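Local coordinates for farnesyl pyrophosphate synthetase (PDB 5H9D), which catalyses magnesium-dependent chain elongation with isopentenyl units to give heptaprenyl diphosphate, acting as the catalytic component of a two-component prenyl synthase, at the interface of chains A and B. Residues are numbered along the deposited sequence; one frame, centred on the assembly and turned at random. Chains: chain A, Farnesyl pyrophosphate synthetase; chain B, Heptaprenyl diphosphate synthase (HEPPP synthase) subunit 1 family protein.

The four contacts belong to the same interface between the prenyl synthase chain A and its smaller partner, chain B. Contacts 1 and 2 lie about 10 Å apart between their C-alpha centres and share B:Leu58 and B:Asp75; contacts 3 and 4, about 9 Å apart, share A:Val27. The widest separation, about 17 Å, is between contacts 1 and 3. Helix 103-121 of chain A runs through all four, meeting helices 43-65 and 70-88 of chain B in contacts 1 and 2 and helix 91-112 in contacts 3 and 4. Pairing unlike subunits agrees with the two-component nature of heptaprenyl diphosphate synthase.

Contact 1: the interface of chains A and B. Residues chain A 111, 114, 141; chain B 55, 58, 75, 78-79.
The carboxamide of A:Asn111 is covered on one face by the methyl end of B:Met55, whose CE stands 3.7 Å from CG of A:Asn111, almost straight above that carbon. B:Leu58 comes to the outer end of the same amide, tip to tip, and its CD1 lies 3.3 Å from OD1 of A:Asn111. This patch belongs to the helix-helix interface of a polyprenyl synthase of the FPP/GGPP family with its subunit 1 partner: helix 103-121 of chain A lies against helices 43-65 and 70-88 of chain B. In A:Asn111, CG is anti to the carbonyl carbon (chi1 -60°), so the amide projects towards chain B. B:Met55 also starts with CG anti to the carbonyl carbon but then bends at chi2 (-70°) and again at chi3 (96°), which turns its methyl group over the amide instead of alongside it. No N or O of one side lies within bonding distance of the other, and the amide meets the partner through carbon contacts. One turn further along, A:Leu114 presents CD2 to the hydroxyl OG of B:Ser78 at 4.2 Å, a loose touch. From the neighbouring helix 127-150, the thiol SG of A:Cys141 comes down on helix 70-88, 4.0 Å from the backbone O of B:Asp75 and 4.2 Å from CB of B:Ala79.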
loop_
_atom_site.group_PDB
_atom_site.type_symbol
_atom_site.label_atom_id
_atom_site.label_comp_id
_atom_site.label_asym_id
_atom_site.label_seq_id
_atom_site.Cartn_x
_atom_site.Cartn_y
_atom_site.Cartn_z
ATOM N N ASN A 111 -0.076 6.860 -5.652
ATOM C CA ASN A 111 1.382 7.024 -5.606
ATOM C C ASN A 111 1.716 8.199 -4.691
ATOM O O ASN A 111 2.660 8.146 -3.867
ATOM C CB ASN A 111 1.964 7.321 -6.991
ATOM C CG ASN A 111 1.694 6.232 -7.998
ATOM O OD1 ASN A 111 1.597 5.059 -7.653
ATOM N ND2 ASN A 111 1.584 6.616 -9.256
ATOM N N LEU A 114 1.261 7.394 -1.018
ATOM C CA LEU A 114 2.304 6.476 -0.613
ATOM C C LEU A 114 3.628 7.218 -0.431
ATOM O O LEU A 114 4.334 6.981 0.534
ATOM C CB LEU A 114 2.448 5.431 -1.689
ATOM C CG LEU A 114 2.889 4.052 -1.295
ATOM C CD1 LEU A 114 1.750 3.394 -0.533
ATOM C CD2 LEU A 114 3.245 3.280 -2.584
ATOM N N CYS A 141 1.772 -6.537 -0.464
ATOM C CA CYS A 141 1.542 -6.534 -1.899
ATOM C C CYS A 141 1.556 -7.907 -2.526
ATOM O O CYS A 141 0.662 -8.234 -3.306
ATOM C CB CYS A 141 2.561 -5.631 -2.610
ATOM S SG CYS A 141 2.640 -3.909 -1.994
ATOM N N MET B 55 6.904 3.469 -11.427
ATOM C CA MET B 55 6.270 4.683 -11.929
ATOM C C MET B 55 5.897 4.603 -13.425
ATOM O O MET B 55 4.759 4.872 -13.811
ATOM C CB MET B 55 7.200 5.870 -11.679
ATOM C CG MET B 55 7.452 6.215 -10.199
ATOM S SD MET B 55 6.001 6.880 -9.446
ATOM C CE MET B 55 5.268 5.400 -8.653
ATOM N N LEU B 58 3.098 1.854 -13.916
ATOM C CA LEU B 58 1.749 2.284 -13.548
ATOM C C LEU B 58 1.255 3.303 -14.566
ATOM O O LEU B 58 0.055 3.406 -14.829
ATOM C CB LEU B 58 1.734 2.879 -12.119
ATOM C CG LEU B 58 2.167 1.956 -10.958
ATOM C CD1 LEU B 58 2.591 2.763 -9.787
ATOM C CD2 LEU B 58 1.061 1.008 -10.565
ATOM N N ASP B 75 3.108 -1.747 -7.903
ATOM C CA ASP B 75 3.241 -1.395 -6.502
ATOM C C ASP B 75 4.207 -2.288 -5.722
ATOM O O ASP B 75 4.792 -1.871 -4.717
ATOM C CB ASP B 75 1.867 -1.399 -5.858
ATOM C CG ASP B 75 1.055 -0.157 -6.213
ATOM O OD1 ASP B 75 1.546 0.979 -5.976
ATOM O OD2 ASP B 75 -0.073 -0.318 -6.721
ATOM N N SER B 78 7.390 -1.033 -6.399
ATOM C CA SER B 78 7.497 0.208 -5.664
ATOM C C SER B 78 7.871 -0.079 -4.227
ATOM O O SER B 78 8.721 0.596 -3.663
ATOM C CB SER B 78 6.183 0.961 -5.755
ATOM O OG SER B 78 6.345 2.224 -5.176
ATOM N N ALA B 79 7.236 -1.085 -3.636
ATOM C CA ALA B 79 7.539 -1.445 -2.259
ATOM C C ALA B 79 8.974 -1.962 -2.265
ATOM O O ALA B 79 9.738 -1.742 -1.322
ATOM C CB ALA B 79 6.570 -2.514 -1.757
#

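Contact 2: the interface of chains A and B. Residues chain A 81, 84-85, 103, 107; chain B 58, 61-62, 68, 71, 75.
The first aspartate-rich motif, DDXXD, which in this family binds the allylic diphosphate through magnesium, lies at the C-terminal end of helix 62-85 of chain A, and this contact sets chain B against its flank: A:His81 directly precedes the motif, and A:Val84 and A:Ile85 are its two intervening residues. A:His81 and B:Asp75 meet tip to tip. The imidazole ND1 gives a hydrogen bond of 2.7 Å to OD2 of B:Asp75, received on the syn lone pair, while ring and carboxylate planes are 42° apart. Across the ring, NE2 donates to the backbone O of A:Ile107 at 2.9 Å, nearly straight (167° at H) and on a carbonyl lone pair. Both acceptors lie close to the ring plane, so the imidazole is fixed in rotation; donation from both nitrogens beside a carboxylate would suit a protonated ring, though protonation is not seen. B:Ile71 wedges in beside it: CG2 is 3.6 Å from ND1 of A:His81, while its side chain crosses A:Val84 at about a right angle, CD1 3.3 Å from CG1 of A:Val84. A:Ile85 slides past B:Lys68 in the opposite direction, with CA 3.7 Å from CB of the lysine. The bend of B:Lys68 at chi2 (37°) carries its chain across A:Gln103 obliquely, CE 3.4 Å from OE1; a second bend, at chi4, directs NZ. CD1 of A:Ile107 reaches OG1 of B:Thr62 at 3.6 Å. A:Ile107 crosses B:Leu58 obliquely, its CG2 on CB.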
loop_
_atom_site.group_PDB
_atom_site.type_symbol
_atom_site.label_atom_id
_atom_site.label_comp_id
_atom_site.label_asym_id
_atom_site.label_seq_id
_atom_site.Cartn_x
_atom_site.Cartn_y
_atom_site.Cartn_z
ATOM N N HIS A 81 -5.878 2.576 -4.636
ATOM C CA HIS A 81 -5.502 1.650 -5.692
ATOM C C HIS A 81 -6.436 0.477 -5.609
ATOM O O HIS A 81 -6.807 -0.108 -6.617
ATOM C CB HIS A 81 -4.055 1.168 -5.558
ATOM C CG HIS A 81 -3.033 2.104 -6.146
ATOM N ND1 HIS A 81 -1.716 1.744 -6.337
ATOM C CD2 HIS A 81 -3.133 3.382 -6.583
ATOM C CE1 HIS A 81 -1.053 2.756 -6.866
ATOM N NE2 HIS A 81 -1.890 3.761 -7.026
ATOM N N VAL A 84 -9.520 0.845 -7.760
ATOM C CA VAL A 84 -9.261 0.882 -9.198
ATOM C C VAL A 84 -9.217 -0.553 -9.687
ATOM O O VAL A 84 -9.652 -0.866 -10.797
ATOM C CB VAL A 84 -7.879 1.521 -9.586
ATOM C CG1 VAL A 84 -7.617 1.332 -11.090
ATOM C CG2 VAL A 84 -7.849 3.016 -9.269
ATOM N N ILE A 85 -8.679 -1.434 -8.864
ATOM C CA ILE A 85 -8.583 -2.826 -9.255
ATOM C C ILE A 85 -9.944 -3.534 -9.241
ATOM O O ILE A 85 -10.246 -4.295 -10.139
ATOM C CB ILE A 85 -7.595 -3.583 -8.331
ATOM C CG1 ILE A 85 -6.226 -2.932 -8.418
ATOM C CG2 ILE A 85 -7.497 -5.044 -8.733
ATOM C CD1 ILE A 85 -5.231 -3.516 -7.485
ATOM N N GLN A 103 -9.410 6.867 -13.981
ATOM C CA GLN A 103 -8.431 5.870 -13.607
ATOM C C GLN A 103 -7.020 6.406 -13.461
ATOM O O GLN A 103 -6.315 5.992 -12.544
ATOM C CB GLN A 103 -8.457 4.708 -14.611
ATOM C CG GLN A 103 -7.800 3.438 -14.112
ATOM C CD GLN A 103 -7.977 2.248 -15.075
ATOM O OE1 GLN A 103 -9.107 1.866 -15.426
ATOM N NE2 GLN A 103 -6.854 1.655 -15.496
ATOM N N ILE A 107 -4.727 6.273 -9.778
ATOM C CA ILE A 107 -3.439 5.630 -9.708
ATOM C C ILE A 107 -2.426 6.662 -9.207
ATOM O O ILE A 107 -1.614 6.373 -8.339
ATOM C CB ILE A 107 -3.057 5.076 -11.100
ATOM C CG1 ILE A 107 -3.868 3.812 -11.372
ATOM C CG2 ILE A 107 -1.583 4.750 -11.178
ATOM C CD1 ILE A 107 -3.650 3.261 -12.782
ATOM N N LEU B 58 3.098 1.854 -13.916
ATOM C CA LEU B 58 1.749 2.284 -13.548
ATOM C C LEU B 58 1.255 3.303 -14.566
ATOM O O LEU B 58 0.055 3.406 -14.829
ATOM C CB LEU B 58 1.734 2.879 -12.119
ATOM C CG LEU B 58 2.167 1.956 -10.958
ATOM C CD1 LEU B 58 2.591 2.763 -9.787
ATOM C CD2 LEU B 58 1.061 1.008 -10.565
ATOM N N ILE B 61 -0.135 1.270 -17.586
ATOM C CA ILE B 61 -1.353 0.515 -17.379
ATOM C C ILE B 61 -2.578 1.194 -17.995
ATOM O O ILE B 61 -3.419 0.537 -18.595
ATOM C CB ILE B 61 -1.543 0.252 -15.861
ATOM C CG1 ILE B 61 -0.574 -0.866 -15.432
ATOM C CG2 ILE B 61 -3.000 -0.088 -15.539
ATOM C CD1 ILE B 61 -0.263 -0.890 -13.958
ATOM N N THR B 62 -2.658 2.508 -17.887
ATOM C CA THR B 62 -3.800 3.224 -18.426
ATOM C C THR B 62 -3.671 3.548 -19.931
ATOM O O THR B 62 -4.671 3.825 -20.599
ATOM C CB THR B 62 -4.051 4.525 -17.604
ATOM O OG1 THR B 62 -3.829 4.270 -16.211
ATOM C CG2 THR B 62 -5.484 4.965 -17.733
ATOM N N LYS B 68 -6.008 -4.391 -14.592
ATOM C CA LYS B 68 -5.861 -3.726 -13.309
ATOM C C LYS B 68 -4.852 -4.437 -12.403
ATOM O O LYS B 68 -4.052 -3.790 -11.736
ATOM C CB LYS B 68 -7.227 -3.641 -12.648
ATOM C CG LYS B 68 -8.153 -2.611 -13.293
ATOM C CD LYS B 68 -8.025 -2.529 -14.806
ATOM C CE LYS B 68 -8.999 -1.502 -15.363
ATOM N NZ LYS B 68 -10.406 -1.868 -15.003
ATOM N N ILE B 71 -1.477 -3.193 -11.715
ATOM C CA ILE B 71 -1.230 -2.167 -10.715
ATOM C C ILE B 71 -0.489 -2.771 -9.508
ATOM O O ILE B 71 0.451 -2.158 -8.980
ATOM C CB ILE B 71 -2.583 -1.546 -10.215
ATOM C CG1 ILE B 71 -3.384 -0.984 -11.398
ATOM C CG2 ILE B 71 -2.331 -0.429 -9.188
ATOM C CD1 ILE B 71 -4.727 -0.343 -10.996
ATOM N N ASP B 75 3.108 -1.747 -7.903
ATOM C CA ASP B 75 3.241 -1.395 -6.502
ATOM C C ASP B 75 4.207 -2.288 -5.722
ATOM O O ASP B 75 4.792 -1.871 -4.717
ATOM C CB ASP B 75 1.867 -1.399 -5.858
ATOM C CG ASP B 75 1.055 -0.157 -6.213
ATOM O OD1 ASP B 75 1.546 0.979 -5.976
ATOM O OD2 ASP B 75 -0.073 -0.318 -6.721
#

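Contact 3: the interface of chains A and B. Residues chain A 27, 101-102, 104-105; chain B 112-113, 170.
B:His113 and B:His112, the two residues with most surface buried here, clasp the start of helix 103-121 in the polyprenyl synthase chain A, where A:Asp102 forms the N-cap. The B:His113 ring is sandwiched. CG2 of A:Val27 sits over the centre of one face, 3.5 Å from the ring centroid in a CH-pi contact, while ND1 of B:His112 lies over the opposite face. A:Thr105 crosses the same ring at about a right angle, with OG1 3.2 Å from NE2 of B:His113. That hydroxyl donates to OD1 of A:Asp102 at 2.8 Å, meeting the carboxylate from above its plane. B:His112, with CG anti to the backbone N (chi1 -175°), points its ring tip at A:Asp102: CE1 is 3.2 Å from OD2, and the planes are 20° apart. A:Thr104, the next most buried residue, lays CB over the rim of the B:His112 face, 3.7 Å from the ring centroid. Its backbone N bonds to OD2 of A:Asp102 at 3.0 Å, so the cap fixes the carboxylate that faces the histidine; the negative charge of A:Asp102 might favour protonation of the imidazoles, though their charge is not seen. The other branch of A:Val27, CG1, rests on one face of A:Trp101, offset toward the rim. A:Thr104 OG1 bonds weakly to OE1 of B:Gln170.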
loop_
_atom_site.group_PDB
_atom_site.type_symbol
_atom_site.label_atom_id
_atom_site.label_comp_id
_atom_site.label_asym_id
_atom_site.label_seq_id
_atom_site.Cartn_x
_atom_site.Cartn_y
_atom_site.Cartn_z
ATOM N N VAL A 27 -5.959 18.674 -8.220
ATOM C CA VAL A 27 -6.748 17.441 -8.182
ATOM C C VAL A 27 -6.262 16.444 -7.141
ATOM O O VAL A 27 -7.061 15.910 -6.424
ATOM C CB VAL A 27 -6.775 16.721 -9.546
ATOM C CG1 VAL A 27 -7.519 15.388 -9.412
ATOM C CG2 VAL A 27 -7.463 17.570 -10.543
ATOM N N TRP A 101 -13.307 11.091 -10.859
ATOM C CA TRP A 101 -12.403 11.702 -11.827
ATOM C C TRP A 101 -12.142 10.651 -12.913
ATOM O O TRP A 101 -12.883 10.554 -13.883
ATOM C CB TRP A 101 -11.079 12.115 -11.148
ATOM C CG TRP A 101 -11.153 13.368 -10.280
ATOM C CD1 TRP A 101 -10.963 14.664 -10.688
ATOM C CD2 TRP A 101 -11.402 13.430 -8.864
ATOM N NE1 TRP A 101 -11.070 15.510 -9.621
ATOM C CE2 TRP A 101 -11.343 14.787 -8.491
ATOM C CE3 TRP A 101 -11.675 12.468 -7.877
ATOM C CZ2 TRP A 101 -11.546 15.214 -7.183
ATOM C CZ3 TRP A 101 -11.880 12.899 -6.563
ATOM C CH2 TRP A 101 -11.814 14.263 -6.234
ATOM N N ASP A 102 -11.082 9.878 -12.763
ATOM C CA ASP A 102 -10.794 8.831 -13.713
ATOM C C ASP A 102 -9.703 7.897 -13.197
ATOM O O ASP A 102 -9.150 8.105 -12.118
ATOM C CB ASP A 102 -10.430 9.400 -15.100
ATOM C CG ASP A 102 -9.100 10.122 -15.115
ATOM O OD1 ASP A 102 -9.014 11.282 -14.645
ATOM O OD2 ASP A 102 -8.124 9.516 -15.598
ATOM N N THR A 104 -6.601 7.319 -14.339
ATOM C CA THR A 104 -5.248 7.869 -14.264
ATOM C C THR A 104 -5.096 8.611 -12.950
ATOM O O THR A 104 -4.083 8.495 -12.265
ATOM C CB THR A 104 -4.928 8.893 -15.398
ATOM O OG1 THR A 104 -5.281 8.356 -16.689
ATOM C CG2 THR A 104 -3.447 9.212 -15.378
ATOM N N THR A 105 -6.115 9.390 -12.614
ATOM C CA THR A 105 -6.096 10.162 -11.387
ATOM C C THR A 105 -5.892 9.305 -10.136
ATOM O O THR A 105 -5.003 9.588 -9.332
ATOM C CB THR A 105 -7.392 10.980 -11.253
ATOM O OG1 THR A 105 -7.484 11.889 -12.352
ATOM C CG2 THR A 105 -7.405 11.779 -9.967
ATOM N N HIS B 112 -1.898 15.522 -17.085
ATOM C CA HIS B 112 -3.112 14.817 -17.413
ATOM C C HIS B 112 -4.320 15.775 -17.392
ATOM O O HIS B 112 -5.165 15.723 -18.294
ATOM C CB HIS B 112 -3.314 13.646 -16.427
ATOM C CG HIS B 112 -4.484 12.773 -16.757
ATOM N ND1 HIS B 112 -5.734 12.957 -16.203
ATOM C CD2 HIS B 112 -4.619 11.773 -17.659
ATOM C CE1 HIS B 112 -6.592 12.117 -16.754
ATOM N NE2 HIS B 112 -5.939 11.388 -17.641
ATOM N N HIS B 113 -4.387 16.654 -16.391
ATOM C CA HIS B 113 -5.514 17.570 -16.266
ATOM C C HIS B 113 -5.437 18.892 -17.034
ATOM O O HIS B 113 -6.083 19.882 -16.645
ATOM C CB HIS B 113 -5.798 17.863 -14.786
ATOM C CG HIS B 113 -6.328 16.684 -14.024
ATOM N ND1 HIS B 113 -5.524 15.863 -13.263
ATOM C CD2 HIS B 113 -7.575 16.151 -13.962
ATOM C CE1 HIS B 113 -6.252 14.872 -12.770
ATOM N NE2 HIS B 113 -7.498 15.023 -13.180
ATOM N N GLN B 170 -0.081 10.881 -22.622
ATOM C CA GLN B 170 -1.279 10.255 -23.209
ATOM C C GLN B 170 -2.413 11.217 -23.640
ATOM O O GLN B 170 -2.920 11.108 -24.744
ATOM C CB GLN B 170 -1.841 9.181 -22.232
ATOM C CG GLN B 170 -3.317 9.385 -21.778
ATOM C CD GLN B 170 -3.773 8.471 -20.608
ATOM O OE1 GLN B 170 -3.411 8.674 -19.436
ATOM N NE2 GLN B 170 -4.582 7.468 -20.936
#

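Contact 4: the interface of chains A and B. Residues chain A 23-25, 27-28, 108, 112; chain B 102, 105-106, 108-110.
Two acidic side chains reach in opposite directions across this patch, where the loop before helix 26-38 of the polyprenyl synthase chain A lies along helix 91-112 of its partner. B:Glu106, extended beyond CG, crosses A:Lys24 at about a right angle and brings its carboxylate under the loop. OE2 of B:Glu106 accepts twice: from the hydroxyl OG of A:Ser23 on the anti lone pair, and from the backbone N of A:Lys24 at 2.5 Å, met from above the carboxylate plane. The A:Lys24 ammonium is not in contact with this carboxylate. The A:Ser23 hydroxyl is held in turn by the N-H of A:Asp25, 2.8 Å from N to OG, which positions it for the glutamate. A:Asp25 points the other way, with CG anti to its backbone N (chi1 179°), and caps helix 26-38: OD1 receives N of A:Leu28 at 3.1 Å, almost straight (170° at H). Its OD2 takes the hydroxyl OG of B:Ser110 at 2.6 Å on the anti lone pair, and B:Ser109 OG makes a weak bond to OD1. Below the polar strip, A:Leu108 drives CD1 onto the backbone of B:Ser109, 3.4 Å from CA, while its side chain crosses B:Lys108 at about a right angle, CD2 against CB. A:Leu28 divides its methyls, CD2 lying 3.7 Å from CA of B:Glu106 and CD1 beside B:Ser109 OG; its CG rests on the rim of one A:Phe112 face. A:Phe112 crosses B:Val102 obliquely, CE1 to CG2 4.1 Å.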
loop_
_atom_site.group_PDB
_atom_site.type_symbol
_atom_site.label_atom_id
_atom_site.label_comp_id
_atom_site.label_asym_id
_atom_site.label_seq_id
_atom_site.Cartn_x
_atom_site.Cartn_y
_atom_site.Cartn_z
ATOM N N SER A 23 -1.352 19.724 -1.888
ATOM C CA SER A 23 -0.410 19.531 -2.975
ATOM C C SER A 23 -0.288 20.675 -3.977
ATOM O O SER A 23 -1.185 21.489 -4.132
ATOM C CB SER A 23 -0.779 18.223 -3.716
ATOM O OG SER A 23 -0.263 18.138 -5.036
ATOM N N LYS A 24 0.846 20.707 -4.669
ATOM C CA LYS A 24 1.078 21.680 -5.696
ATOM C C LYS A 24 0.080 21.388 -6.820
ATOM O O LYS A 24 -0.247 22.279 -7.601
ATOM C CB LYS A 24 2.502 21.569 -6.203
ATOM C CG LYS A 24 3.511 22.259 -5.315
ATOM C CD LYS A 24 4.799 22.593 -6.063
ATOM C CE LYS A 24 6.048 21.971 -5.378
ATOM N NZ LYS A 24 7.288 21.979 -6.270
ATOM N N ASP A 25 -0.387 20.139 -6.926
ATOM C CA ASP A 25 -1.394 19.786 -7.941
ATOM C C ASP A 25 -2.745 19.711 -7.248
ATOM O O ASP A 25 -2.952 18.929 -6.320
ATOM C CB ASP A 25 -1.118 18.437 -8.650
ATOM C CG ASP A 25 -2.216 18.079 -9.693
ATOM O OD1 ASP A 25 -3.307 17.585 -9.310
ATOM O OD2 ASP A 25 -1.996 18.297 -10.908
ATOM N N VAL A 27 -5.959 18.674 -8.220
ATOM C CA VAL A 27 -6.748 17.441 -8.182
ATOM C C VAL A 27 -6.262 16.444 -7.141
ATOM O O VAL A 27 -7.061 15.910 -6.424
ATOM C CB VAL A 27 -6.775 16.721 -9.546
ATOM C CG1 VAL A 27 -7.519 15.388 -9.412
ATOM C CG2 VAL A 27 -7.463 17.570 -10.543
ATOM N N LEU A 28 -4.964 16.183 -7.077
ATOM C CA LEU A 28 -4.441 15.258 -6.083
ATOM C C LEU A 28 -4.869 15.712 -4.702
ATOM O O LEU A 28 -5.092 14.875 -3.843
ATOM C CB LEU A 28 -2.917 15.179 -6.141
ATOM C CG LEU A 28 -2.267 13.962 -6.799
ATOM C CD1 LEU A 28 -3.211 13.334 -7.825
ATOM C CD2 LEU A 28 -0.970 14.384 -7.436
ATOM N N LEU A 108 -2.510 7.869 -9.737
ATOM C CA LEU A 108 -1.619 8.928 -9.366
ATOM C C LEU A 108 -1.800 9.323 -7.917
ATOM O O LEU A 108 -0.796 9.572 -7.206
ATOM C CB LEU A 108 -1.823 10.148 -10.276
ATOM C CG LEU A 108 -1.246 10.091 -11.701
ATOM C CD1 LEU A 108 -1.603 11.391 -12.378
ATOM C CD2 LEU A 108 0.281 9.923 -11.714
ATOM N N PHE A 112 0.935 9.266 -4.858
ATOM C CA PHE A 112 1.089 10.477 -4.067
ATOM C C PHE A 112 1.026 10.147 -2.567
ATOM O O PHE A 112 1.948 10.441 -1.819
ATOM C CB PHE A 112 -0.024 11.448 -4.503
ATOM C CG PHE A 112 -0.130 12.703 -3.693
ATOM C CD1 PHE A 112 0.831 13.695 -3.790
ATOM C CD2 PHE A 112 -1.236 12.918 -2.864
ATOM C CE1 PHE A 112 0.695 14.890 -3.077
ATOM C CE2 PHE A 112 -1.376 14.099 -2.154
ATOM C CZ PHE A 112 -0.408 15.089 -2.261
ATOM N N VAL B 102 6.708 12.504 -4.862
ATOM C CA VAL B 102 5.409 13.186 -4.848
ATOM C C VAL B 102 5.359 14.244 -5.942
ATOM O O VAL B 102 4.329 14.433 -6.560
ATOM C CB VAL B 102 4.993 13.823 -3.417
ATOM C CG1 VAL B 102 5.998 13.502 -2.346
ATOM C CG2 VAL B 102 4.745 15.310 -3.534
ATOM N N ASN B 105 4.719 12.759 -9.419
ATOM C CA ASN B 105 3.287 12.434 -9.438
ATOM C C ASN B 105 2.384 13.645 -9.554
ATOM O O ASN B 105 1.391 13.599 -10.248
ATOM C CB ASN B 105 2.931 11.616 -8.205
ATOM C CG ASN B 105 3.456 10.217 -8.300
ATOM O OD1 ASN B 105 3.054 9.436 -9.158
ATOM N ND2 ASN B 105 4.382 9.896 -7.436
ATOM N N GLU B 106 2.739 14.729 -8.874
ATOM C CA GLU B 106 1.974 15.977 -8.972
ATOM C C GLU B 106 2.100 16.509 -10.423
ATOM O O GLU B 106 1.097 16.899 -11.033
ATOM C CB GLU B 106 2.501 17.052 -7.983
ATOM C CG GLU B 106 2.047 16.918 -6.552
ATOM C CD GLU B 106 2.750 17.927 -5.609
ATOM O OE1 GLU B 106 3.979 18.126 -5.751
ATOM O OE2 GLU B 106 2.097 18.515 -4.712
ATOM N N LYS B 108 2.754 14.856 -13.272
ATOM C CA LYS B 108 1.969 14.025 -14.203
ATOM C C LYS B 108 0.473 14.336 -14.060
ATOM O O LYS B 108 -0.235 14.450 -15.062
ATOM C CB LYS B 108 2.214 12.531 -13.978
ATOM C CG LYS B 108 3.526 12.007 -14.539
ATOM C CD LYS B 108 3.838 10.573 -14.131
ATOM C CE LYS B 108 5.230 10.169 -14.643
ATOM N NZ LYS B 108 5.764 8.830 -14.150
ATOM N N SER B 109 -0.010 14.489 -12.833
ATOM C CA SER B 109 -1.421 14.817 -12.629
ATOM C C SER B 109 -1.761 16.139 -13.324
ATOM O O SER B 109 -2.806 16.274 -13.984
ATOM C CB SER B 109 -1.739 14.941 -11.144
ATOM O OG SER B 109 -3.101 15.254 -10.956
ATOM N N SER B 110 -0.876 17.112 -13.158
ATOM C CA SER B 110 -1.060 18.398 -13.766
ATOM C C SER B 110 -1.107 18.280 -15.299
ATOM O O SER B 110 -1.907 18.951 -15.956
ATOM C CB SER B 110 0.070 19.335 -13.319
ATOM O OG SER B 110 -0.084 19.732 -11.967
#